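Local coordinates for protein serpin B3 (Homo sapiens, PDB 4ZK3) that belongs to the serpin family and probably inhibits proteases by inserting its cleaved reactive-centre loop into a central beta-sheet, at residues A[148-151]-A[152-155]; A[162-165]-A[166-169]; A[184-187]-A[188-192]; A[115-118]-A[119-123]; A[133-136]-A[137-140]. One frame throughout, in Å; residues are numbered along the deposited sequence.

Interaction 1 of 5, residues A[148-151]-A[152-155]; sequences NSWV and ESQT
Asn148 opens the last turn of the helix that lies across the front of the serpin's large central sheet, and its carbonyl O receives Glu152 N in a nearly straight bond (3.0 Å, 172° at the hydrogen). Ser149 follows with the same helical step, from Ser153 N to its own O, while the CB of Glu152 rests against Ser149 O. At Trp150 the side chains take over. With CG anti to the backbone N (chi1 -177°), the indole swings over Gln154, whose CG sits 3.7 Å from the centroid of the six-membered ring in a CH-pi contact. The glutamine chain bends at chi2, which brings its amide nearly parallel to the ring, and its NE2 gives a bond of 2.9 Å to Ser153 OG. That hydroxyl in turn donates to Trp150 O, 2.7 Å away, in the carbonyl plane and on a lone pair. Lys106 adds a cation-pi contact to the indole, and Ala104 and Val177, on two sheet strands, also pack against it. Val151 O closes the helix end by taking two donors from opposite faces of its carbonyl plane: Gln154 N at 3.0 Å and the Thr155 hydroxyl OG1 at 2.8 Å.

Interaction 2 of 5, residues A[162-165]-A[166-169]; sequences LIPE and GNIG
Pro164 O accepts Asn167 N at 3.4 Å, a weak backbone bond that closes the turn. Packing among the side chains of Ile163, Asn167 and Ile168 accompanies it. Asn167 lies with its CB turned toward the preceding residues, so that the same side chain that starts beside the Pro164 carbonyl also presses on Ile163: Asn167 CB is 3.6 Å from Ile163 CG2. The four residues Pro164 to Asn167 form a type II beta turn, within the long loop by which serpins return from the helix across the central sheet to the next strand of that sheet, here 174-185. Gly166 occupies the third position of the turn with a positive phi of 106°, where a beta carbon would be jammed against Glu165 O; having none, glycine fits. Glu165, in the second position, points away from the following residues. On the inner side of the loop Ile163 and Ile168 meet at about a right angle. The touching branch of Ile163 is CG2, which its chi1 of -56° sets anti to the backbone N, and it comes within 4.0 Å of Ile168 CG1. Both isoleucines also rest on the sheet: Val175 touches each of them, Ala348 and Val350 serve Ile163 and Ile168 respectively, and Leu329 meets Ile163, Pro164 and Asn167. Arg144 of helix 140-153 hydrogen-bonds to Ile163 O through NH1, tying the residue just before the turn to the helix.

Interaction 3 of 5, residues A[184-187]-A[188-192]; sequences GQWE and KKFNK
Trp186 offers a face of its indole to the edge of the Phe190 ring, an offset edge-to-face pair just past the end of strand 174-185, at the breach where the serpin's central sheet opens to admit the reactive-centre loop. The planes stand at 77°, with the centroid of the five-membered ring 5.3 Å from that of the phenyl. Phe190 CE1 does the pressing, above the indole but offset toward its rim, and it lies 3.7 Å from Trp186 NE1. Contact continues along the phenyl edge, where Phe190 CD1 reaches Trp186 CD1 at 3.8 Å. The indole N-H has its own acceptor in Thr337 O, which would help fix the ring's rotation, and Tyr236 meets the same indole nearly parallel. Phe190 itself is packed on Met213, Leu282 and Leu284.

A second pair, Gln185 and Lys189, lies apart from the rings. Both chains are extended beyond CG and pass each other at a slant, the closest approach being Gln185 OE1 to Lys189 CE at 3.7 Å, a packing contact between long chains. The acidic and basic ends of Glu187 and Lys188 are held by other partners: Glu187 OE2 makes a salt bridge with Lys239, and Lys188 NZ bonds Thr217 OG1. One water molecule bridges the backbone, donating to Glu187 O at 3.3 Å and accepting from Lys189 N at 2.8 Å.

Interaction 4 of 5, residues A[115-118]-A[119-123]; sequences FLQE and YLDAI
The amide of Gln117 and the carboxylate of Asp121 meet one turn apart with their planes inclined at 50°. Gln117 NE2 directs its N-H at Asp121 OD1 (3.1 Å) with the acceptor lying in the amide plane, yet it reaches that oxygen from above the carboxylate plane. The bend of the glutamine chain at chi2 (62°) is what turns NE2 along the helix, onward to the acid. Phe115 takes part differently: its CB, more than its ring, packs on Leu120 CD2 at 3.8 Å, while that methyl lies obliquely to the ring and Tyr113 meets the phenyl edge-to-face.

Beneath these side chains the helix begins. Leu116 stands at the N-cap position, and its O takes a straight bond from Leu120 N (3.1 Å) besides a weak one from Tyr119 N. The next step is shorter, Asp121 N to Gln117 O at 2.8 Å, so Asp121 is attached to Gln117 through both backbone and side chain.

Tyr119 faces inward, its hydroxyl OH hydrogen-bonded to Met40 O and its side chain touching Leu43 and Leu176. The segments start the helix 117-127 of a beta-alpha-beta crossover between the parallel strands 99-110 and 130-134, Leu120 and Ile123 resting on Leu107 of the first strand while Phe115 touches Leu174 at the start of strand 174-185.

Interaction 5 of 5, residues A[133-136]-A[137-140]; sequences SVDF and ANAP
An Asx motif headed by Asp135 turns the chain toward Asn138 and Ala139 as it leaves the edge strand 130-134. Asp135 OD1 accepts Asn138 N at 2.8 Å in a fairly straight bond, although the N-H comes from above the carboxylate plane, about 40° out of it. The aspartate can reach forward in this way because its CG is anti to the backbone N (chi1 -164°), on the side of its own carbonyl carbon. The second bond of the motif is weak, from Ala139 N to Asp135 O at 3.0 Å. Together they curl Asp135 to Ala139 into the link between the strand and helix 140-153 of the serpin fold, with Ala139 at the helix's N-cap position and Pro140 as its first residue. Having no N-H, the proline meets the preceding turn through carbon instead, its CD 3.4 Å from Phe136 O. Ala139 CB likewise sits 3.3 Å from Asp135 O. Glu110 OE1, on strand 99-110, accepts the N-H of Ala137 and, weakly, that of Phe136. The Phe136 side chain leaves in the other direction, into a buried position against Ser143 and Ile147 of the helix, with Val134 CG2 3.5 Å above the centre of its ring.

In the fold
Four of the five contacts follow one another along the chain from helix 117-127 to the loop after helix 140-153, in the order 4, 5, 1, 2. Interactions 1 and 2 touch through a probable hydrogen bond between Asn148 OD1 and Ile163 N (2.8 Å). Interactions 2 and 5 pack at the helix's other end, Ile168 CG2 lying 3.7 Å from Phe136 CD1. Val151 and Leu162 both rest on Ala346 of strand 340-351, whose place between strands 174-185 and 325-336 is consistent with an inserted reactive-centre loop. Interaction 3 lies just past the end of strand 174-185, its centre about 45 Å from that of interaction 5.

Interaction 1 of 5, residues A[148-151]-A[152-155]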
loop_
_atom_site.group_PDB
_atom_site.type_symbol
_atom_site.label_atom_id
_atom_site.label_comp_id
_atom_site.label_asym_id
_atom_site.label_seq_id
_atom_site.Cartn_x
_atom_site.Cartn_y
_atom_site.Cartn_z
ATOM N N ASN A 148 7.801 -4.309 -16.228
ATOM C CA ASN A 148 8.038 -5.227 -15.116
ATOM C C ASN A 148 9.495 -5.106 -14.605
ATOM O O ASN A 148 9.716 -5.103 -13.394
ATOM C CB ASN A 148 7.610 -6.666 -15.468
ATOM C CG ASN A 148 6.104 -6.869 -15.519
ATOM O OD1 ASN A 148 5.305 -6.077 -15.048
ATOM N ND2 ASN A 148 5.706 -7.948 -16.125
ATOM N N SER A 149 10.502 -4.900 -15.482
ATOM C CA SER A 149 11.884 -4.736 -15.009
ATOM C C SER A 149 12.136 -3.419 -14.391
ATOM O O SER A 149 12.904 -3.322 -13.422
ATOM C CB SER A 149 12.964 -4.972 -16.128
ATOM O OG SER A 149 12.812 -6.291 -16.601
ATOM N N TRP A 150 11.595 -2.353 -14.961
ATOM C CA TRP A 150 11.676 -1.087 -14.275
ATOM C C TRP A 150 11.147 -1.185 -12.828
ATOM O O TRP A 150 11.769 -0.676 -11.856
ATOM C CB TRP A 150 10.898 -0.011 -15.022
ATOM C CG TRP A 150 11.023 1.277 -14.381
ATOM C CD1 TRP A 150 12.064 2.119 -14.462
ATOM C CD2 TRP A 150 10.053 1.909 -13.513
ATOM N NE1 TRP A 150 11.819 3.248 -13.690
ATOM C CE2 TRP A 150 10.592 3.138 -13.110
ATOM C CE3 TRP A 150 8.784 1.538 -13.038
ATOM C CZ2 TRP A 150 9.903 4.019 -12.293
ATOM C CZ3 TRP A 150 8.119 2.395 -12.191
ATOM C CH2 TRP A 150 8.662 3.629 -11.846
ATOM N N VAL A 151 10.006 -1.847 -12.682
ATOM C CA VAL A 151 9.422 -2.056 -11.357
ATOM C C VAL A 151 10.366 -2.839 -10.426
ATOM O O VAL A 151 10.561 -2.426 -9.304
ATOM C CB VAL A 151 8.045 -2.716 -11.466
ATOM C CG1 VAL A 151 7.561 -3.149 -10.089
ATOM C CG2 VAL A 151 7.025 -1.732 -12.104
ATOM N N GLU A 152 10.924 -3.966 -10.881
ATOM C CA GLU A 152 11.992 -4.653 -10.127
ATOM C C GLU A 152 13.064 -3.696 -9.695
ATOM O O GLU A 152 13.494 -3.701 -8.520
ATOM C CB GLU A 152 12.627 -5.805 -10.916
ATOM C CG GLU A 152 11.653 -6.909 -11.272
ATOM C CD GLU A 152 12.398 -8.235 -11.612
ATOM O OE1 GLU A 152 13.603 -8.340 -11.275
ATOM O OE2 GLU A 152 11.781 -9.149 -12.184
ATOM N N SER A 153 13.458 -2.823 -10.609
ATOM C CA SER A 153 14.540 -1.902 -10.385
ATOM C C SER A 153 14.209 -0.857 -9.350
ATOM O O SER A 153 15.119 -0.310 -8.759
ATOM C CB SER A 153 15.018 -1.238 -11.729
ATOM O OG SER A 153 14.403 0.036 -11.980
ATOM N N GLN A 154 12.921 -0.604 -9.073
ATOM C CA GLN A 154 12.582 0.359 -8.054
ATOM C C GLN A 154 12.170 -0.300 -6.709
ATOM O O GLN A 154 11.684 0.404 -5.861
ATOM C CB GLN A 154 11.402 1.261 -8.535
ATOM C CG GLN A 154 11.573 1.870 -9.905
ATOM C CD GLN A 154 12.755 2.812 -9.927
ATOM O OE1 GLN A 154 12.831 3.748 -9.125
ATOM N NE2 GLN A 154 13.710 2.523 -10.772
ATOM N N THR A 155 12.193 -1.608 -6.635
ATOM C CA THR A 155 11.727 -2.405 -5.493
ATOM C C THR A 155 12.756 -3.399 -4.951
ATOM O O THR A 155 12.399 -4.362 -4.241
ATOM C CB THR A 155 10.453 -3.160 -5.861
ATOM O OG1 THR A 155 10.684 -3.966 -7.009
ATOM C CG2 THR A 155 9.307 -2.161 -6.180
#

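Interaction 2 of 5, residues A[162-165]-A[166-169]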
loop_
_atom_site.group_PDB
_atom_site.type_symbol
_atom_site.label_atom_id
_atom_site.label_comp_id
_atom_site.label_asym_id
_atom_site.label_seq_id
_atom_site.Cartn_x
_atom_site.Cartn_y
_atom_site.Cartn_z
ATOM N N LEU A 162 4.952 -7.624 -12.277
ATOM C CA LEU A 162 3.807 -6.844 -11.812
ATOM C C LEU A 162 2.599 -7.026 -12.723
ATOM O O LEU A 162 1.512 -7.228 -12.244
ATOM C CB LEU A 162 4.188 -5.347 -11.716
ATOM C CG LEU A 162 2.979 -4.428 -11.394
ATOM C CD1 LEU A 162 2.357 -4.728 -10.016
ATOM C CD2 LEU A 162 3.408 -2.978 -11.552
ATOM N N ILE A 163 2.846 -6.965 -14.042
ATOM C CA ILE A 163 1.813 -7.041 -15.049
ATOM C C ILE A 163 1.935 -8.428 -15.760
ATOM O O ILE A 163 2.852 -8.630 -16.556
ATOM C CB ILE A 163 1.924 -5.937 -16.095
ATOM C CG1 ILE A 163 1.914 -4.507 -15.471
ATOM C CG2 ILE A 163 0.745 -6.042 -17.049
ATOM C CD1 ILE A 163 2.313 -3.465 -16.484
ATOM N N PRO A 164 1.039 -9.367 -15.427
ATOM C CA PRO A 164 1.092 -10.678 -16.062
ATOM C C PRO A 164 0.590 -10.639 -17.515
ATOM O O PRO A 164 0.041 -9.625 -17.969
ATOM C CB PRO A 164 0.182 -11.540 -15.167
ATOM C CG PRO A 164 0.185 -10.843 -13.835
ATOM C CD PRO A 164 0.116 -9.394 -14.273
ATOM N N GLU A 165 0.805 -11.732 -18.241
ATOM C CA GLU A 165 0.445 -11.790 -19.656
ATOM C C GLU A 165 -1.033 -11.652 -19.650
ATOM O O GLU A 165 -1.679 -11.997 -18.671
ATOM C CB GLU A 165 0.805 -13.153 -20.235
ATOM C CG GLU A 165 2.238 -13.572 -19.959
ATOM C CD GLU A 165 2.522 -14.948 -20.485
ATOM O OE1 GLU A 165 2.803 -15.847 -19.648
ATOM O OE2 GLU A 165 2.421 -15.095 -21.740
ATOM N N GLY A 166 -1.593 -11.146 -20.723
ATOM C CA GLY A 166 -3.015 -10.966 -20.787
ATOM C C GLY A 166 -3.378 -9.516 -20.642
ATOM O O GLY A 166 -4.406 -9.093 -21.115
ATOM N N ASN A 167 -2.529 -8.709 -20.025
ATOM C CA ASN A 167 -2.985 -7.328 -19.691
ATOM C C ASN A 167 -2.519 -6.258 -20.668
ATOM O O ASN A 167 -3.115 -5.206 -20.698
ATOM C CB ASN A 167 -2.573 -6.972 -18.243
ATOM C CG ASN A 167 -3.245 -7.868 -17.205
ATOM O OD1 ASN A 167 -2.637 -8.819 -16.714
ATOM N ND2 ASN A 167 -4.472 -7.572 -16.854
ATOM N N ILE A 168 -1.415 -6.497 -21.381
ATOM C CA ILE A 168 -0.860 -5.604 -22.396
ATOM C C ILE A 168 -1.044 -6.250 -23.805
ATOM O O ILE A 168 -0.808 -7.440 -23.972
ATOM C CB ILE A 168 0.655 -5.342 -22.203
ATOM C CG1 ILE A 168 0.976 -4.710 -20.849
ATOM C CG2 ILE A 168 1.174 -4.456 -23.300
ATOM C CD1 ILE A 168 -0.029 -3.650 -20.493
ATOM N N GLY A 169 -1.418 -5.430 -24.786
ATOM C CA GLY A 169 -1.720 -5.852 -26.165
ATOM C C GLY A 169 -1.196 -4.830 -27.163
ATOM O O GLY A 169 -0.660 -3.773 -26.765
#

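Interaction 3 of 5, residues A[184-187]-A[188-192]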
loop_
_atom_site.group_PDB
_atom_site.type_symbol
_atom_site.label_atom_id
_atom_site.label_comp_id
_atom_site.label_asym_id
_atom_site.label_seq_id
_atom_site.Cartn_x
_atom_site.Cartn_y
_atom_site.Cartn_z
ATOM N N GLY A 184 14.080 -0.764 6.463
ATOM C CA GLY A 184 14.576 -0.033 7.631
ATOM C C GLY A 184 14.946 -0.957 8.762
ATOM O O GLY A 184 14.356 -2.042 8.902
ATOM N N GLN A 185 15.905 -0.529 9.552
ATOM C CA GLN A 185 16.274 -1.186 10.805
ATOM C C GLN A 185 15.299 -0.837 11.946
ATOM O O GLN A 185 14.928 0.317 12.076
ATOM C CB GLN A 185 17.666 -0.717 11.234
ATOM C CG GLN A 185 18.825 -1.049 10.271
ATOM C CD GLN A 185 20.130 -0.336 10.653
ATOM O OE1 GLN A 185 20.417 -0.095 11.824
ATOM N NE2 GLN A 185 20.892 0.034 9.665
ATOM N N TRP A 186 14.953 -1.830 12.789
ATOM C CA TRP A 186 14.237 -1.590 14.031
ATOM C C TRP A 186 15.089 -0.690 14.824
ATOM O O TRP A 186 16.301 -0.793 14.753
ATOM C CB TRP A 186 14.042 -2.881 14.830
ATOM C CG TRP A 186 13.170 -3.868 14.221
ATOM C CD1 TRP A 186 13.516 -5.156 13.916
ATOM C CD2 TRP A 186 11.810 -3.707 13.749
ATOM N NE1 TRP A 186 12.473 -5.812 13.316
ATOM C CE2 TRP A 186 11.405 -4.961 13.213
ATOM C CE3 TRP A 186 10.902 -2.630 13.710
ATOM C CZ2 TRP A 186 10.131 -5.166 12.651
ATOM C CZ3 TRP A 186 9.669 -2.828 13.176
ATOM C CH2 TRP A 186 9.275 -4.085 12.644
ATOM N N GLU A 187 14.476 0.195 15.581
ATOM C CA GLU A 187 15.211 0.968 16.530
ATOM C C GLU A 187 15.904 0.072 17.602
ATOM O O GLU A 187 17.082 0.316 17.932
ATOM C CB GLU A 187 14.296 1.984 17.196
ATOM C CG GLU A 187 14.927 2.676 18.424
ATOM C CD GLU A 187 14.018 3.740 18.979
ATOM O OE1 GLU A 187 12.963 3.413 19.512
ATOM O OE2 GLU A 187 14.330 4.914 18.799
ATOM N N LYS A 188 15.140 -0.888 18.141
ATOM C CA LYS A 188 15.624 -1.963 19.001
ATOM C C LYS A 188 15.540 -3.305 18.300
ATOM O O LYS A 188 14.449 -3.937 18.193
ATOM C CB LYS A 188 14.805 -2.013 20.253
ATOM C CG LYS A 188 15.016 -0.782 21.133
ATOM C CD LYS A 188 13.974 -0.625 22.243
ATOM C CE LYS A 188 13.858 0.820 22.762
ATOM N NZ LYS A 188 12.614 1.052 23.578
ATOM N N LYS A 189 16.669 -3.746 17.783
ATOM C CA LYS A 189 16.730 -4.998 17.059
ATOM C C LYS A 189 16.406 -6.206 17.931
ATOM O O LYS A 189 16.447 -6.137 19.126
ATOM C CB LYS A 189 18.067 -5.152 16.411
ATOM C CG LYS A 189 18.269 -4.149 15.309
ATOM C CD LYS A 189 19.519 -4.424 14.507
ATOM C CE LYS A 189 19.676 -3.369 13.427
ATOM N NZ LYS A 189 20.567 -3.919 12.381
ATOM N N PHE A 190 15.945 -7.281 17.309
ATOM C CA PHE A 190 15.753 -8.515 18.015
ATOM C C PHE A 190 17.094 -9.238 18.032
ATOM O O PHE A 190 17.839 -9.082 17.100
ATOM C CB PHE A 190 14.736 -9.359 17.289
ATOM C CG PHE A 190 13.329 -8.832 17.393
ATOM C CD1 PHE A 190 12.854 -7.872 16.475
ATOM C CD2 PHE A 190 12.476 -9.283 18.403
ATOM C CE1 PHE A 190 11.560 -7.391 16.567
ATOM C CE2 PHE A 190 11.165 -8.792 18.499
ATOM C CZ PHE A 190 10.702 -7.861 17.572
ATOM N N ASN A 191 17.393 -10.045 19.064
ATOM C CA ASN A 191 18.562 -10.957 19.007
ATOM C C ASN A 191 18.249 -12.293 18.358
ATOM O O ASN A 191 17.335 -13.006 18.801
ATOM C CB ASN A 191 19.113 -11.196 20.392
ATOM C CG ASN A 191 20.502 -11.871 20.354
ATOM O OD1 ASN A 191 20.761 -12.766 19.529
ATOM N ND2 ASN A 191 21.401 -11.425 21.239
ATOM N N LYS A 192 18.964 -12.664 17.296
ATOM C CA LYS A 192 18.676 -13.953 16.650
ATOM C C LYS A 192 18.843 -15.133 17.623
ATOM O O LYS A 192 18.169 -16.176 17.489
ATOM C CB LYS A 192 19.529 -14.153 15.418
ATOM C CG LYS A 192 19.062 -13.406 14.176
ATOM C CD LYS A 192 20.250 -12.808 13.414
ATOM C CE LYS A 192 20.933 -13.785 12.488
ATOM N NZ LYS A 192 20.163 -13.900 11.214
HETATM O O HOH W 1 19.048 -2.299 18.287
#

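Interaction 4 of 5, residues A[115-118]-A[119-123]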
loop_
_atom_site.group_PDB
_atom_site.type_symbol
_atom_site.label_atom_id
_atom_site.label_comp_id
_atom_site.label_asym_id
_atom_site.label_seq_id
_atom_site.Cartn_x
_atom_site.Cartn_y
_atom_site.Cartn_z
ATOM N N PHE A 115 0.445 12.577 -26.234
ATOM C CA PHE A 115 -0.327 13.057 -25.059
ATOM C C PHE A 115 -0.350 14.562 -25.059
ATOM O O PHE A 115 0.510 15.180 -25.639
ATOM C CB PHE A 115 0.266 12.537 -23.718
ATOM C CG PHE A 115 0.179 11.060 -23.582
ATOM C CD1 PHE A 115 -1.009 10.460 -23.213
ATOM C CD2 PHE A 115 1.258 10.262 -23.918
ATOM C CE1 PHE A 115 -1.114 9.072 -23.142
ATOM C CE2 PHE A 115 1.159 8.874 -23.903
ATOM C CZ PHE A 115 -0.041 8.268 -23.518
ATOM N N LEU A 116 -1.321 15.154 -24.378
ATOM C CA LEU A 116 -1.379 16.605 -24.248
ATOM C C LEU A 116 -0.218 17.081 -23.449
ATOM O O LEU A 116 0.087 16.474 -22.400
ATOM C CB LEU A 116 -2.675 16.971 -23.536
ATOM C CG LEU A 116 -3.643 17.967 -24.144
ATOM C CD1 LEU A 116 -3.847 17.710 -25.629
ATOM C CD2 LEU A 116 -4.945 17.887 -23.358
ATOM N N GLN A 117 0.436 18.159 -23.888
ATOM C CA GLN A 117 1.577 18.683 -23.160
ATOM C C GLN A 117 1.160 19.086 -21.771
ATOM O O GLN A 117 1.828 18.808 -20.778
ATOM C CB GLN A 117 2.192 19.863 -23.876
ATOM C CG GLN A 117 3.546 20.266 -23.298
ATOM C CD GLN A 117 4.557 19.112 -23.438
ATOM O OE1 GLN A 117 4.613 18.469 -24.460
ATOM N NE2 GLN A 117 5.299 18.850 -22.411
ATOM N N GLU A 118 -0.001 19.708 -21.706
ATOM C CA GLU A 118 -0.661 19.988 -20.440
ATOM C C GLU A 118 -0.644 18.772 -19.474
ATOM O O GLU A 118 -0.314 18.920 -18.332
ATOM C CB GLU A 118 -2.124 20.380 -20.714
ATOM C CG GLU A 118 -2.739 21.305 -19.693
ATOM C CD GLU A 118 -4.267 21.426 -19.876
ATOM O OE1 GLU A 118 -4.840 20.944 -20.898
ATOM O OE2 GLU A 118 -4.905 21.986 -18.962
ATOM N N TYR A 119 -1.039 17.605 -19.952
ATOM C CA TYR A 119 -1.138 16.410 -19.102
ATOM C C TYR A 119 0.254 15.966 -18.639
ATOM O O TYR A 119 0.469 15.755 -17.430
ATOM C CB TYR A 119 -1.894 15.283 -19.813
ATOM C CG TYR A 119 -1.995 14.036 -18.984
ATOM C CD1 TYR A 119 -2.629 14.056 -17.753
ATOM C CD2 TYR A 119 -1.361 12.834 -19.392
ATOM C CE1 TYR A 119 -2.693 12.928 -16.981
ATOM C CE2 TYR A 119 -1.427 11.701 -18.612
ATOM C CZ TYR A 119 -2.070 11.754 -17.405
ATOM O OH TYR A 119 -2.112 10.652 -16.597
ATOM N N LEU A 120 1.195 15.906 -19.582
ATOM C CA LEU A 120 2.601 15.626 -19.268
ATOM C C LEU A 120 3.207 16.585 -18.284
ATOM O O LEU A 120 3.851 16.131 -17.339
ATOM C CB LEU A 120 3.480 15.549 -20.508
ATOM C CG LEU A 120 3.014 14.557 -21.586
ATOM C CD1 LEU A 120 3.898 14.706 -22.858
ATOM C CD2 LEU A 120 2.961 13.149 -21.047
ATOM N N ASP A 121 3.005 17.889 -18.452
ATOM C CA ASP A 121 3.498 18.840 -17.462
ATOM C C ASP A 121 2.883 18.624 -16.106
ATOM O O ASP A 121 3.582 18.700 -15.077
ATOM C CB ASP A 121 3.292 20.308 -17.902
ATOM C CG ASP A 121 4.024 20.616 -19.169
ATOM O OD1 ASP A 121 5.001 19.926 -19.506
ATOM O OD2 ASP A 121 3.587 21.525 -19.872
ATOM N N ALA A 122 1.596 18.296 -16.070
ATOM C CA ALA A 122 0.929 18.176 -14.798
ATOM C C ALA A 122 1.392 16.921 -13.990
ATOM O O ALA A 122 1.604 17.001 -12.751
ATOM C CB ALA A 122 -0.578 18.152 -14.990
ATOM N N ILE A 123 1.529 15.772 -14.668
ATOM C CA ILE A 123 1.991 14.578 -13.942
ATOM C C ILE A 123 3.449 14.738 -13.531
ATOM O O ILE A 123 3.824 14.355 -12.433
ATOM C CB ILE A 123 1.744 13.263 -14.703
ATOM C CG1 ILE A 123 2.448 13.194 -16.041
ATOM C CG2 ILE A 123 0.269 12.992 -14.788
ATOM C CD1 ILE A 123 2.023 11.925 -16.742
#

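Interaction 5 of 5, residues A[133-136]-A[137-140]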
loop_
_atom_site.group_PDB
_atom_site.type_symbol
_atom_site.label_atom_id
_atom_site.label_comp_id
_atom_site.label_asym_id
_atom_site.label_seq_id
_atom_site.Cartn_x
_atom_site.Cartn_y
_atom_site.Cartn_z
ATOM N N SER A 133 8.780 6.208 -23.696
ATOM C CA SER A 133 8.069 5.674 -24.866
ATOM C C SER A 133 8.499 4.282 -25.249
ATOM O O SER A 133 9.696 4.008 -25.373
ATOM C CB SER A 133 8.262 6.627 -26.066
ATOM O OG SER A 133 7.718 7.910 -25.826
ATOM N N VAL A 134 7.541 3.386 -25.410
ATOM C CA VAL A 134 7.786 1.976 -25.746
ATOM C C VAL A 134 6.913 1.559 -26.910
ATOM O O VAL A 134 5.960 2.273 -27.301
ATOM C CB VAL A 134 7.576 1.067 -24.505
ATOM C CG1 VAL A 134 8.445 1.611 -23.374
ATOM C CG2 VAL A 134 6.111 1.041 -24.063
ATOM N N ASP A 135 7.288 0.436 -27.526
ATOM C CA ASP A 135 6.648 -0.068 -28.732
ATOM C C ASP A 135 5.585 -1.080 -28.409
ATOM O O ASP A 135 5.799 -2.294 -28.539
ATOM C CB ASP A 135 7.719 -0.690 -29.659
ATOM C CG ASP A 135 7.232 -0.896 -31.128
ATOM O OD1 ASP A 135 6.016 -0.941 -31.444
ATOM O OD2 ASP A 135 8.131 -1.037 -31.977
ATOM N N PHE A 136 4.422 -0.603 -27.979
ATOM C CA PHE A 136 3.323 -1.477 -27.610
ATOM C C PHE A 136 2.761 -2.032 -28.937
ATOM O O PHE A 136 2.286 -3.152 -28.969
ATOM C CB PHE A 136 2.146 -0.772 -26.853
ATOM C CG PHE A 136 2.422 -0.380 -25.380
ATOM C CD1 PHE A 136 2.795 -1.321 -24.435
ATOM C CD2 PHE A 136 2.226 0.939 -24.953
ATOM C CE1 PHE A 136 3.017 -0.968 -23.103
ATOM C CE2 PHE A 136 2.460 1.298 -23.643
ATOM C CZ PHE A 136 2.860 0.339 -22.717
ATOM N N ALA A 137 2.773 -1.212 -29.997
ATOM C CA ALA A 137 2.081 -1.578 -31.237
ATOM C C ALA A 137 2.672 -2.836 -31.803
ATOM O O ALA A 137 1.955 -3.779 -32.062
ATOM C CB ALA A 137 2.156 -0.461 -32.278
ATOM N N ASN A 138 3.988 -2.856 -31.959
ATOM C CA ASN A 138 4.625 -4.002 -32.558
ATOM C C ASN A 138 5.264 -4.956 -31.593
ATOM O O ASN A 138 5.711 -5.987 -32.020
ATOM C CB ASN A 138 5.711 -3.559 -33.518
ATOM C CG ASN A 138 5.249 -2.459 -34.430
ATOM O OD1 ASN A 138 5.860 -1.381 -34.470
ATOM N ND2 ASN A 138 4.150 -2.680 -35.098
ATOM N N ALA A 139 5.333 -4.643 -30.304
ATOM C CA ALA A 139 6.102 -5.474 -29.375
ATOM C C ALA A 139 5.506 -5.405 -27.964
ATOM O O ALA A 139 6.166 -5.014 -27.019
ATOM C CB ALA A 139 7.544 -5.013 -29.416
ATOM N N PRO A 140 4.232 -5.787 -27.847
ATOM C CA PRO A 140 3.512 -5.561 -26.600
ATOM C C PRO A 140 4.033 -6.448 -25.497
ATOM O O PRO A 140 4.024 -6.045 -24.323
ATOM C CB PRO A 140 2.076 -5.937 -26.929
ATOM C CG PRO A 140 2.202 -6.870 -28.097
ATOM C CD PRO A 140 3.381 -6.393 -28.881
#